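Local coordinates for alkaline phosphatase (Antarctic bacterium, PDB 2W5V), which probably hydrolyses phosphate monoesters at alkaline pH through a phosphoserine intermediate, with zinc and magnesium ions in its active site, at residues D217-T222 and G255-W260; V128-I133 and K225-F230; L40-A45 and N275-A280; D135-S140 and F250-G255. The protein carries 1 engineered substitution. All blocks are in the same frame, centred on the assembly; numbering follows the deposited sequence.

All four contacts lie at or near the end of the central sheet that carries the metal ions. Interactions 2, 3 and 4 are buried; interaction 1 is only partly so, its 217-222 side reaching the surface. Strands 124-129, 249-255 and 36-42 are neighbours and carry one segment each of interactions 2, 4 and 3, while interaction 1 continues from G255, which it shares with interaction 4. Their chemistry differs: a side-chain-to-backbone hydrogen bond in interaction 1, a methyl over a guanidinium in interaction 2, a CH-pi contact in interaction 3 and shared magnesium ligation in interaction 4. R227 of interaction 2 also hydrogen-bonds to P221 O of interaction 1 and salt-bridges D276 of interaction 3.

Interaction 1: D217-T222 and G255-W260; sequences DEAMPT and GSQIDW. With ZN (zinc ion), chain G.
Q257, in the turn between parallel strand 249-255 and helix 258-263 of the alkaline phosphatase alpha/beta fold, reaches M220 in the loop that follows strand 210-214. CG of Q257 stands anti to the carbonyl carbon (chi1 -58°), and the chain runs extended from there to the amide. NE2 donates to the backbone O of M220 at 3.0 Å with an N-H...O angle of 148°. The donor sits well above the plane of that carbonyl, although M220 O itself lies close to the amide plane of Q257. Both ends of the amide have further partners: NE2 also gives a hydrogen bond to T130 O, and OE1 pairs with the hydroxyl of Y269, so the flip of the group is fixed from several directions. T222 crosses Q257 at about a right angle and brings CG2 to 3.4 Å from OE1, a methyl beside the oxygen.

Beside this polar grip lies W260. A219 CB points at the outer edge of its six-membered ring, near the ring plane, 3.4 Å from CH2. One face of the indole is taken by Q257, three residues earlier, whose CG stands 3.4 Å above the plane toward the rim. D259, in the first turn of the helix, has CG anti to its backbone N (chi1 180°) and binds a zinc ion together with H263 and H337, through OD2 at 2.3 Å and OD1 at 2.6 Å.

Interaction 2: V128-I133 and K225-F230; sequences VATSSI and KGRGNF
T130 lays its methyl over one face of the R227 guanidinium. CG2 stands 3.6 Å above that plane, offset toward the rim, and is nearest to NE, also at 3.6 Å, with CZ close behind. The two side chains cross at about a right angle. R227 starts with CG anti to the backbone N and then bends at chi3 (69°), which places NE beneath the methyl. T130 sits where the chain turns a corner at the end of strand 124-129 in the central sheet; R227 belongs to the loop that leads into helix 230-242.

F230, at the start of that helix, meets the strand just before that corner with the edge of its ring. CE2 lies 3.3 Å from A129 O, near the ring plane, and CD2 is 4.1 Å from T130 CG2. V128 CG1 comes to 4.4 Å from CE2 at an oblique angle, a looser apolar touch. Beyond these segments R227 NH2 forms salt bridges with E273 and D276, and NH1 donates to P221 O. An alanine at R227 would probably leave these two carboxylates without their cationic mate, P221 O without this donor and the methyl of T130 without the flat surface it rests on. No hydrogen bond joins the two segments: a methyl and a ring edge make the contact, while the buried charge is met by carboxylates of helix 267-291.

Interaction 3: L40-A45 and N275-A280; sequences LISDGA and NDFDDA. With MG (magnesium ion), chain I; ZN (zinc ion), chain H.
Strand 36-42, which leads to the metal-binding D43, is packed by helix 267-291 in the layered alpha/beta manner, with F277 of the helix set against S42. The short segments of strand 40-42 and helix 275-280 run antiparallel (171°), their axes 9.7 Å apart. CB of L40 and of S42 point toward the helix, while that of I41 points away from it. F277 holds CG anti to its backbone N (chi1 -179°), which directs CG to the strand; the ring beyond it lies against S42. S42 CB lies over one ring face in a CH-pi contact, 3.6 Å from the centroid and only 16° off the normal. L40 CB touches CZ at 3.8 Å, and I41 O comes to 3.4 Å from CE1, both obliquely. Farther along, L40 CD1 lies near A280 O.

The hydroxyl of S42 is engaged by S300 OG. A type II turn from S42 to A45, with G44 at positive phi, then takes the chain into the metal centre. Here D43 bridges two metals: OD1 binds a zinc ion at 2.0 Å, together with D301 and H302, and OD2 the magnesium ion at 2.1 Å. An alanine at F277 would probably open a gap between strand and helix and leave S42 CB without the ring face it packs on. No hydrogen bond links the segments, so the strand carrying the metal ligand is met by the helix through an aromatic ring lying on CB atoms and backbone, while polar bonding is directed to neighbouring strands and to the metals.

Interaction 4: D135-S140 and F250-G255; sequences DATPAS and FIMSEG. Engineered in segment 135-140: D135 (natural residue His). With MG (magnesium ion), chain I.
The magnesium ion of the third metal site joins T137 and E254, which meet as two of its ligands. T137 OG1 binds it at 2.2 Å and E254 OE2 at 2.1 Å; the two oxygens are 2.8 Å apart, brought together by the metal and not by a hydrogen bond. Three waters and D43 OD2 complete six ligands. E254 has CG anti to its backbone N (chi1 -178°) and the chain stays extended beyond CG, with OE2 reaching the ion from the side of the strand that faces the helix. Its other oxygen, OE1, accepts from S256 OG and from water 3, and lies 3.5 Å from P138 CD.

The glutamate comes from the end of parallel strand 249-255 in the central sheet, the threonine from the short helix 136-139 packed against it. M252, two residues earlier on the strand and on the same side, bends at chi2 and chi3 and sets its methyl CE 3.7 Å from P138 CA.

D135, engineered from histidine, precedes the helix at the N-cap position but makes no capping bond. It reaches the magnesium indirectly: OD2 stands 3.7 Å from the metal and accepts from water 3 at 2.6 Å. One turn on from A136, S140 grips A136 O twice, its N and OG arriving from opposite faces of that carbonyl, with OG at 2.9 Å.

Interaction 1: D217-T222 and G255-W260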
loop_
_atom_site.group_PDB
_atom_site.type_symbol
_atom_site.label_atom_id
_atom_site.label_comp_id
_atom_site.label_asym_id
_atom_site.label_seq_id
_atom_site.Cartn_x
_atom_site.Cartn_y
_atom_site.Cartn_z
ATOM N N ASP B 217 -34.029 6.620 5.086
ATOM C CA ASP B 217 -34.793 5.378 5.127
ATOM C C ASP B 217 -33.864 4.193 4.914
ATOM O O ASP B 217 -33.964 3.189 5.611
ATOM C CB ASP B 217 -35.901 5.379 4.072
ATOM C CG ASP B 217 -36.979 6.414 4.353
ATOM O OD1 ASP B 217 -36.986 6.989 5.464
ATOM O OD2 ASP B 217 -37.820 6.650 3.459
ATOM N N GLU B 218 -32.968 4.322 3.936
ATOM C CA GLU B 218 -31.953 3.310 3.675
ATOM C C GLU B 218 -30.561 3.932 3.828
ATOM O O GLU B 218 -30.208 4.391 4.909
ATOM C CB GLU B 218 -32.157 2.696 2.290
ATOM C CG GLU B 218 -33.495 1.964 2.145
ATOM C CD GLU B 218 -33.503 0.613 2.840
ATOM O OE1 GLU B 218 -34.571 0.194 3.345
ATOM O OE2 GLU B 218 -32.436 -0.034 2.884
ATOM N N ALA B 219 -29.774 3.974 2.758
ATOM C CA ALA B 219 -28.464 4.605 2.846
ATOM C C ALA B 219 -28.624 6.118 2.874
ATOM O O ALA B 219 -29.616 6.651 2.376
ATOM C CB ALA B 219 -27.585 4.190 1.669
ATOM N N MET B 220 -27.644 6.806 3.453
ATOM C CA MET B 220 -27.573 8.261 3.342
ATOM C C MET B 220 -27.360 8.621 1.880
ATOM O O MET B 220 -26.931 7.778 1.088
ATOM C CB MET B 220 -26.405 8.812 4.160
ATOM C CG MET B 220 -26.465 8.477 5.644
ATOM S SD MET B 220 -27.788 9.387 6.450
ATOM C CE MET B 220 -27.214 11.073 6.217
ATOM N N PRO B 221 -27.653 9.876 1.513
ATOM C CA PRO B 221 -27.425 10.336 0.137
ATOM C C PRO B 221 -25.953 10.190 -0.246
ATOM O O PRO B 221 -25.097 10.181 0.640
ATOM C CB PRO B 221 -27.808 11.822 0.199
ATOM C CG PRO B 221 -28.784 11.903 1.342
ATOM C CD PRO B 221 -28.308 10.900 2.348
ATOM N N THR B 222 -25.654 10.066 -1.537
ATOM C CA THR B 222 -24.260 10.130 -1.975
ATOM C C THR B 222 -23.765 11.561 -1.807
ATOM O O THR B 222 -24.566 12.478 -1.620
ATOM C CB THR B 222 -24.078 9.708 -3.451
ATOM O OG1 THR B 222 -24.806 10.598 -4.315
ATOM C CG2 THR B 222 -24.551 8.272 -3.660
ATOM N N GLY B 255 -16.613 5.380 6.155
ATOM C CA GLY B 255 -16.908 5.901 4.830
ATOM C C GLY B 255 -17.456 4.739 4.018
ATOM O O GLY B 255 -16.720 4.056 3.302
ATOM N N SER B 256 -18.760 4.516 4.137
ATOM C CA SER B 256 -19.392 3.280 3.681
ATOM C C SER B 256 -19.475 3.128 2.162
ATOM O O SER B 256 -19.457 2.004 1.639
ATOM C CB SER B 256 -20.812 3.188 4.256
ATOM O OG SER B 256 -20.825 3.428 5.657
ATOM N N GLN B 257 -19.591 4.247 1.452
ATOM C CA GLN B 257 -19.998 4.185 0.050
ATOM C C GLN B 257 -18.854 4.174 -0.952
ATOM O O GLN B 257 -19.083 4.107 -2.164
ATOM C CB GLN B 257 -21.008 5.287 -0.279
ATOM C CG GLN B 257 -22.259 5.212 0.586
ATOM C CD GLN B 257 -23.369 6.113 0.102
ATOM O OE1 GLN B 257 -23.468 6.413 -1.089
ATOM N NE2 GLN B 257 -24.214 6.554 1.025
ATOM N N ILE B 258 -17.621 4.225 -0.455
ATOM C CA ILE B 258 -16.474 4.062 -1.329
ATOM C C ILE B 258 -16.597 2.716 -2.048
ATOM O O ILE B 258 -16.315 2.596 -3.245
ATOM C CB ILE B 258 -15.158 4.126 -0.538
ATOM C CG1 ILE B 258 -15.022 5.496 0.145
ATOM C CG2 ILE B 258 -13.976 3.860 -1.466
ATOM C CD1 ILE B 258 -14.068 5.509 1.345
ATOM N N ASP B 259 -17.039 1.710 -1.308
ATOM C CA ASP B 259 -17.239 0.362 -1.837
ATOM C C ASP B 259 -18.243 0.360 -2.999
ATOM O O ASP B 259 -18.050 -0.313 -4.010
ATOM C CB ASP B 259 -17.731 -0.537 -0.694
ATOM C CG ASP B 259 -17.982 -1.973 -1.131
ATOM O OD1 ASP B 259 -17.067 -2.609 -1.678
ATOM O OD2 ASP B 259 -19.098 -2.473 -0.908
ATOM N N TRP B 260 -19.313 1.134 -2.857
ATOM C CA TRP B 260 -20.370 1.144 -3.862
ATOM C C TRP B 260 -19.912 1.787 -5.174
ATOM O O TRP B 260 -20.276 1.330 -6.255
ATOM C CB TRP B 260 -21.626 1.825 -3.308
ATOM C CG TRP B 260 -22.057 1.251 -1.972
ATOM C CD1 TRP B 260 -21.547 0.142 -1.352
ATOM C CD2 TRP B 260 -23.100 1.741 -1.116
ATOM N NE1 TRP B 260 -22.195 -0.076 -0.158
ATOM C CE2 TRP B 260 -23.152 0.888 0.012
ATOM C CE3 TRP B 260 -23.992 2.818 -1.191
ATOM C CZ2 TRP B 260 -24.059 1.081 1.057
ATOM C CZ3 TRP B 260 -24.895 3.008 -0.151
ATOM C CH2 TRP B 260 -24.922 2.141 0.957
HETATM ZN ZN ZN G . -18.661 -4.622 -1.528
HETATM O O HOH W 1 -21.058 -5.343 -0.917
#

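Interaction 2: V128-I133 and K225-F230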
loop_
_atom_site.group_PDB
_atom_site.type_symbol
_atom_site.label_atom_id
_atom_site.label_comp_id
_atom_site.label_asym_id
_atom_site.label_seq_id
_atom_site.Cartn_x
_atom_site.Cartn_y
_atom_site.Cartn_z
ATOM N N VAL B 128 -20.685 5.389 13.595
ATOM C CA VAL B 128 -21.184 6.281 12.552
ATOM C C VAL B 128 -20.972 5.629 11.190
ATOM O O VAL B 128 -19.954 4.955 10.983
ATOM C CB VAL B 128 -20.459 7.649 12.601
ATOM C CG1 VAL B 128 -20.823 8.499 11.396
ATOM C CG2 VAL B 128 -20.791 8.374 13.897
ATOM N N ALA B 129 -21.922 5.812 10.269
ATOM C CA ALA B 129 -21.831 5.200 8.942
ATOM C C ALA B 129 -22.630 5.978 7.898
ATOM O O ALA B 129 -23.616 6.620 8.239
ATOM C CB ALA B 129 -22.324 3.769 8.998
ATOM N N THR B 130 -22.224 5.901 6.628
ATOM C CA THR B 130 -22.982 6.548 5.553
ATOM C C THR B 130 -23.928 5.569 4.863
ATOM O O THR B 130 -24.743 5.958 4.029
ATOM C CB THR B 130 -22.082 7.237 4.503
ATOM O OG1 THR B 130 -21.205 6.270 3.912
ATOM C CG2 THR B 130 -21.258 8.337 5.147
ATOM N N SER B 131 -23.812 4.295 5.215
ATOM C CA SER B 131 -24.793 3.302 4.797
ATOM C C SER B 131 -25.914 3.271 5.829
ATOM O O SER B 131 -25.972 4.107 6.732
ATOM C CB SER B 131 -24.145 1.915 4.731
ATOM O OG SER B 131 -23.566 1.571 5.987
ATOM N N SER B 132 -26.806 2.299 5.701
ATOM C CA SER B 132 -27.723 2.015 6.791
ATOM C C SER B 132 -26.894 1.655 8.018
ATOM O O SER B 132 -25.808 1.074 7.902
ATOM C CB SER B 132 -28.650 0.856 6.421
ATOM O OG SER B 132 -29.296 0.334 7.570
ATOM N N ILE B 133 -27.400 1.968 9.203
ATOM C CA ILE B 133 -26.678 1.589 10.411
ATOM C C ILE B 133 -26.679 0.066 10.598
ATOM O O ILE B 133 -25.945 -0.472 11.434
ATOM C CB ILE B 133 -27.232 2.305 11.662
ATOM C CG1 ILE B 133 -26.172 2.329 12.768
ATOM C CG2 ILE B 133 -28.532 1.673 12.128
ATOM C CD1 ILE B 133 -25.010 3.291 12.474
ATOM N N LYS B 225 -25.121 13.701 -4.411
ATOM C CA LYS B 225 -26.517 14.065 -4.214
ATOM C C LYS B 225 -26.689 14.972 -3.002
ATOM O O LYS B 225 -27.800 15.164 -2.524
ATOM C CB LYS B 225 -27.389 12.820 -4.064
ATOM C CG LYS B 225 -27.605 12.050 -5.350
ATOM C CD LYS B 225 -28.610 12.757 -6.240
ATOM C CE LYS B 225 -28.880 11.963 -7.509
ATOM N NZ LYS B 225 -29.836 12.668 -8.413
ATOM N N GLY B 226 -25.583 15.513 -2.501
ATOM C CA GLY B 226 -25.635 16.544 -1.479
ATOM C C GLY B 226 -25.633 16.088 -0.029
ATOM O O GLY B 226 -26.243 16.730 0.816
ATOM N N ARG B 227 -24.946 14.991 0.276
ATOM C CA ARG B 227 -24.843 14.558 1.670
ATOM C C ARG B 227 -24.062 15.582 2.490
ATOM O O ARG B 227 -24.282 15.729 3.686
ATOM C CB ARG B 227 -24.182 13.182 1.783
ATOM C CG ARG B 227 -24.205 12.606 3.204
ATOM C CD ARG B 227 -23.610 11.208 3.280
ATOM N NE ARG B 227 -22.162 11.177 3.049
ATOM C CZ ARG B 227 -21.573 10.448 2.106
ATOM N NH1 ARG B 227 -22.306 9.689 1.299
ATOM N NH2 ARG B 227 -20.253 10.473 1.971
ATOM N N GLY B 228 -23.145 16.291 1.848
ATOM C CA GLY B 228 -22.349 17.272 2.560
ATOM C C GLY B 228 -21.495 16.629 3.638
ATOM O O GLY B 228 -21.148 15.451 3.536
ATOM N N ASN B 229 -21.172 17.401 4.674
ATOM C CA ASN B 229 -20.190 16.998 5.682
ATOM C C ASN B 229 -20.737 16.108 6.798
ATOM O O ASN B 229 -20.246 16.147 7.928
ATOM C CB ASN B 229 -19.519 18.228 6.297
ATOM C CG ASN B 229 -20.393 18.910 7.328
ATOM O OD1 ASN B 229 -19.895 19.517 8.276
ATOM N ND2 ASN B 229 -21.706 18.805 7.156
ATOM N N PHE B 230 -21.738 15.300 6.476
ATOM C CA PHE B 230 -22.308 14.387 7.463
ATOM C C PHE B 230 -21.261 13.565 8.222
ATOM O O PHE B 230 -21.264 13.522 9.452
ATOM C CB PHE B 230 -23.297 13.429 6.814
ATOM C CG PHE B 230 -23.691 12.293 7.713
ATOM C CD1 PHE B 230 -24.531 12.515 8.795
ATOM C CD2 PHE B 230 -23.210 11.013 7.492
ATOM C CE1 PHE B 230 -24.902 11.472 9.634
ATOM C CE2 PHE B 230 -23.569 9.962 8.330
ATOM C CZ PHE B 230 -24.418 10.195 9.404
#

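Interaction 3: L40-A45 and N275-A280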
loop_
_atom_site.group_PDB
_atom_site.type_symbol
_atom_site.label_atom_id
_atom_site.label_comp_id
_atom_site.label_asym_id
_atom_site.label_seq_id
_atom_site.Cartn_x
_atom_site.Cartn_y
_atom_site.Cartn_z
ATOM N N LEU B 40 -11.405 4.503 11.973
ATOM C CA LEU B 40 -12.097 4.941 10.763
ATOM C C LEU B 40 -11.877 3.901 9.683
ATOM O O LEU B 40 -10.746 3.498 9.410
ATOM C CB LEU B 40 -11.574 6.300 10.294
ATOM C CG LEU B 40 -11.601 7.403 11.351
ATOM C CD1 LEU B 40 -10.832 8.611 10.899
ATOM C CD2 LEU B 40 -13.024 7.775 11.661
ATOM N N ILE B 41 -12.968 3.457 9.085
ATOM C CA ILE B 41 -12.920 2.394 8.103
ATOM C C ILE B 41 -13.452 2.919 6.781
ATOM O O ILE B 41 -14.593 3.375 6.691
ATOM C CB ILE B 41 -13.782 1.198 8.543
ATOM C CG1 ILE B 41 -13.259 0.611 9.856
ATOM C CG2 ILE B 41 -13.830 0.138 7.451
ATOM C CD1 ILE B 41 -14.122 -0.525 10.399
ATOM N N SER B 42 -12.611 2.858 5.759
ATOM C CA SER B 42 -13.024 3.193 4.406
ATOM C C SER B 42 -13.351 1.882 3.710
ATOM O O SER B 42 -12.450 1.114 3.354
ATOM C CB SER B 42 -11.887 3.901 3.669
ATOM O OG SER B 42 -10.650 3.234 3.891
ATOM N N ASP B 43 -14.636 1.617 3.522
ATOM C CA ASP B 43 -15.044 0.348 2.942
ATOM C C ASP B 43 -14.650 0.271 1.469
ATOM O O ASP B 43 -15.056 1.108 0.668
ATOM C CB ASP B 43 -16.551 0.123 3.110
ATOM C CG ASP B 43 -16.927 -1.337 2.959
ATOM O OD1 ASP B 43 -16.474 -1.949 1.974
ATOM O OD2 ASP B 43 -17.637 -1.884 3.830
ATOM N N GLY B 44 -13.844 -0.730 1.127
ATOM C CA GLY B 44 -13.483 -0.982 -0.253
ATOM C C GLY B 44 -12.316 -0.161 -0.779
ATOM O O GLY B 44 -12.040 -0.187 -1.979
ATOM N N ALA B 45 -11.619 0.551 0.104
ATOM C CA ALA B 45 -10.510 1.407 -0.335
ATOM C C ALA B 45 -9.142 0.714 -0.292
ATOM O O ALA B 45 -8.560 0.533 0.777
ATOM C CB ALA B 45 -10.472 2.701 0.486
ATOM N N ASN B 275 -12.832 11.210 -0.905
ATOM C CA ASN B 275 -12.486 12.581 -0.545
ATOM C C ASN B 275 -13.200 13.012 0.742
ATOM O O ASN B 275 -12.607 13.673 1.599
ATOM C CB ASN B 275 -12.803 13.554 -1.686
ATOM C CG ASN B 275 -11.708 13.586 -2.749
ATOM O OD1 ASN B 275 -10.654 12.966 -2.594
ATOM N ND2 ASN B 275 -11.955 14.316 -3.830
ATOM N N ASP B 276 -14.473 12.640 0.863
ATOM C CA ASP B 276 -15.253 12.912 2.073
ATOM C C ASP B 276 -14.658 12.172 3.278
ATOM O O ASP B 276 -14.531 12.736 4.370
ATOM C CB ASP B 276 -16.718 12.498 1.868
ATOM C CG ASP B 276 -17.557 12.680 3.118
ATOM O OD1 ASP B 276 -17.662 13.827 3.602
ATOM O OD2 ASP B 276 -18.110 11.672 3.619
ATOM N N PHE B 277 -14.290 10.910 3.071
ATOM C CA PHE B 277 -13.654 10.106 4.113
ATOM C C PHE B 277 -12.366 10.768 4.616
ATOM O O PHE B 277 -12.123 10.840 5.820
ATOM C CB PHE B 277 -13.363 8.692 3.598
ATOM C CG PHE B 277 -12.735 7.790 4.626
ATOM C CD1 PHE B 277 -13.509 7.227 5.643
ATOM C CD2 PHE B 277 -11.378 7.496 4.576
ATOM C CE1 PHE B 277 -12.930 6.390 6.601
ATOM C CE2 PHE B 277 -10.785 6.659 5.523
ATOM C CZ PHE B 277 -11.570 6.104 6.544
ATOM N N ASP B 278 -11.552 11.275 3.692
ATOM C CA ASP B 278 -10.337 11.978 4.085
ATOM C C ASP B 278 -10.639 13.215 4.930
ATOM O O ASP B 278 -9.876 13.561 5.830
ATOM C CB ASP B 278 -9.485 12.370 2.868
ATOM C CG ASP B 278 -8.161 12.999 3.277
ATOM O OD1 ASP B 278 -7.262 12.260 3.738
ATOM O OD2 ASP B 278 -8.024 14.236 3.163
ATOM N N ASP B 279 -11.751 13.886 4.647
ATOM C CA ASP B 279 -12.198 14.982 5.510
ATOM C C ASP B 279 -12.441 14.495 6.942
ATOM O O ASP B 279 -12.030 15.146 7.910
ATOM C CB ASP B 279 -13.465 15.635 4.951
ATOM C CG ASP B 279 -13.167 16.616 3.816
ATOM O OD1 ASP B 279 -11.976 16.927 3.579
ATOM O OD2 ASP B 279 -14.126 17.076 3.158
ATOM N N ALA B 280 -13.118 13.357 7.073
ATOM C CA ALA B 280 -13.367 12.761 8.383
ATOM C C ALA B 280 -12.062 12.428 9.091
ATOM O O ALA B 280 -11.945 12.595 10.301
ATOM C CB ALA B 280 -14.223 11.512 8.248
HETATM MG MG MG I . -19.395 -1.241 4.766
HETATM ZN ZN ZN H . -16.482 -3.905 2.423
HETATM O O HOH W 2 -19.979 -0.232 2.904
HETATM O O HOH W 3 -21.308 -0.718 5.909
HETATM O O HOH W 4 -20.574 -3.082 4.031
#

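Interaction 4: D135-S140 and F250-G255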
loop_
_atom_site.group_PDB
_atom_site.type_symbol
_atom_site.label_atom_id
_atom_site.label_comp_id
_atom_site.label_asym_id
_atom_site.label_seq_id
_atom_site.Cartn_x
_atom_site.Cartn_y
_atom_site.Cartn_z
ATOM N N ASP B 135 -26.049 -2.022 8.096
ATOM C CA ASP B 135 -25.158 -2.603 7.089
ATOM C C ASP B 135 -24.003 -3.345 7.751
ATOM O O ASP B 135 -23.726 -3.154 8.936
ATOM C CB ASP B 135 -24.632 -1.536 6.119
ATOM C CG ASP B 135 -24.095 -2.139 4.826
ATOM O OD1 ASP B 135 -24.683 -3.135 4.351
ATOM O OD2 ASP B 135 -23.086 -1.624 4.289
ATOM N N ALA B 136 -23.326 -4.194 6.982
ATOM C CA ALA B 136 -22.374 -5.145 7.547
ATOM C C ALA B 136 -21.308 -4.510 8.448
ATOM O O ALA B 136 -20.998 -5.044 9.514
ATOM C CB ALA B 136 -21.711 -5.969 6.429
ATOM N N THR B 137 -20.738 -3.383 8.024
ATOM C CA THR B 137 -19.634 -2.785 8.774
ATOM C C THR B 137 -20.036 -2.274 10.176
ATOM O O THR B 137 -19.457 -2.715 11.179
ATOM C CB THR B 137 -18.916 -1.675 7.964
ATOM O OG1 THR B 137 -18.681 -2.143 6.636
ATOM C CG2 THR B 137 -17.580 -1.326 8.605
ATOM N N PRO B 138 -21.020 -1.351 10.254
ATOM C CA PRO B 138 -21.469 -0.896 11.578
ATOM C C PRO B 138 -22.007 -2.073 12.379
ATOM O O PRO B 138 -21.744 -2.171 13.570
ATOM C CB PRO B 138 -22.643 0.057 11.273
ATOM C CG PRO B 138 -22.687 0.244 9.836
ATOM C CD PRO B 138 -21.797 -0.759 9.154
ATOM N N ALA B 139 -22.751 -2.960 11.727
ATOM C CA ALA B 139 -23.436 -4.041 12.438
ATOM C C ALA B 139 -22.448 -4.914 13.202
ATOM O O ALA B 139 -22.720 -5.348 14.324
ATOM C CB ALA B 139 -24.233 -4.893 11.470
ATOM N N SER B 140 -21.304 -5.176 12.583
ATOM C CA SER B 140 -20.305 -6.036 13.198
ATOM C C SER B 140 -19.803 -5.482 14.527
ATOM O O SER B 140 -19.222 -6.217 15.321
ATOM C CB SER B 140 -19.121 -6.263 12.251
ATOM O OG SER B 140 -19.530 -6.970 11.094
ATOM N N PHE B 250 -14.645 4.994 22.630
ATOM C CA PHE B 250 -14.278 4.292 21.419
ATOM C C PHE B 250 -15.307 4.642 20.343
ATOM O O PHE B 250 -16.507 4.584 20.596
ATOM C CB PHE B 250 -14.276 2.775 21.656
ATOM C CG PHE B 250 -14.127 1.982 20.393
ATOM C CD1 PHE B 250 -12.868 1.663 19.901
ATOM C CD2 PHE B 250 -15.243 1.592 19.674
ATOM C CE1 PHE B 250 -12.727 0.955 18.729
ATOM C CE2 PHE B 250 -15.119 0.880 18.501
ATOM C CZ PHE B 250 -13.855 0.560 18.021
ATOM N N ILE B 251 -14.841 5.014 19.153
ATOM C CA ILE B 251 -15.727 5.324 18.024
ATOM C C ILE B 251 -15.252 4.587 16.783
ATOM O O ILE B 251 -14.049 4.524 16.522
ATOM C CB ILE B 251 -15.720 6.846 17.709
ATOM C CG1 ILE B 251 -16.347 7.637 18.851
ATOM C CG2 ILE B 251 -16.440 7.151 16.402
ATOM C CD1 ILE B 251 -16.013 9.130 18.807
ATOM N N MET B 252 -16.188 4.011 16.034
ATOM C CA MET B 252 -15.915 3.532 14.681
ATOM C C MET B 252 -16.772 4.373 13.739
ATOM O O MET B 252 -17.990 4.415 13.887
ATOM C CB MET B 252 -16.280 2.050 14.523
ATOM C CG MET B 252 -15.806 1.427 13.200
ATOM S SD MET B 252 -16.763 1.900 11.729
ATOM C CE MET B 252 -18.331 1.090 12.098
ATOM N N SER B 253 -16.125 5.066 12.805
ATOM C CA SER B 253 -16.815 5.811 11.749
ATOM C C SER B 253 -16.459 5.229 10.382
ATOM O O SER B 253 -15.285 4.987 10.087
ATOM C CB SER B 253 -16.422 7.290 11.771
ATOM O OG SER B 253 -16.760 7.879 13.011
ATOM N N GLU B 254 -17.464 5.027 9.540
ATOM C CA GLU B 254 -17.229 4.368 8.266
ATOM C C GLU B 254 -17.563 5.257 7.081
ATOM O O GLU B 254 -18.655 5.822 7.012
ATOM C CB GLU B 254 -18.051 3.084 8.164
ATOM C CG GLU B 254 -17.786 2.340 6.869
ATOM C CD GLU B 254 -18.860 1.340 6.521
ATOM O OE1 GLU B 254 -19.984 1.446 7.050
ATOM O OE2 GLU B 254 -18.575 0.452 5.698
ATOM N N GLY B 255 -16.613 5.380 6.155
ATOM C CA GLY B 255 -16.908 5.901 4.830
ATOM C C GLY B 255 -17.456 4.739 4.018
ATOM O O GLY B 255 -16.720 4.056 3.302
HETATM MG MG MG I . -19.395 -1.241 4.766
HETATM O O HOH W 3 -21.308 -0.718 5.909
HETATM O O HOH W 4 -20.574 -3.082 4.031
HETATM O O HOH W 2 -19.979 -0.232 2.904
#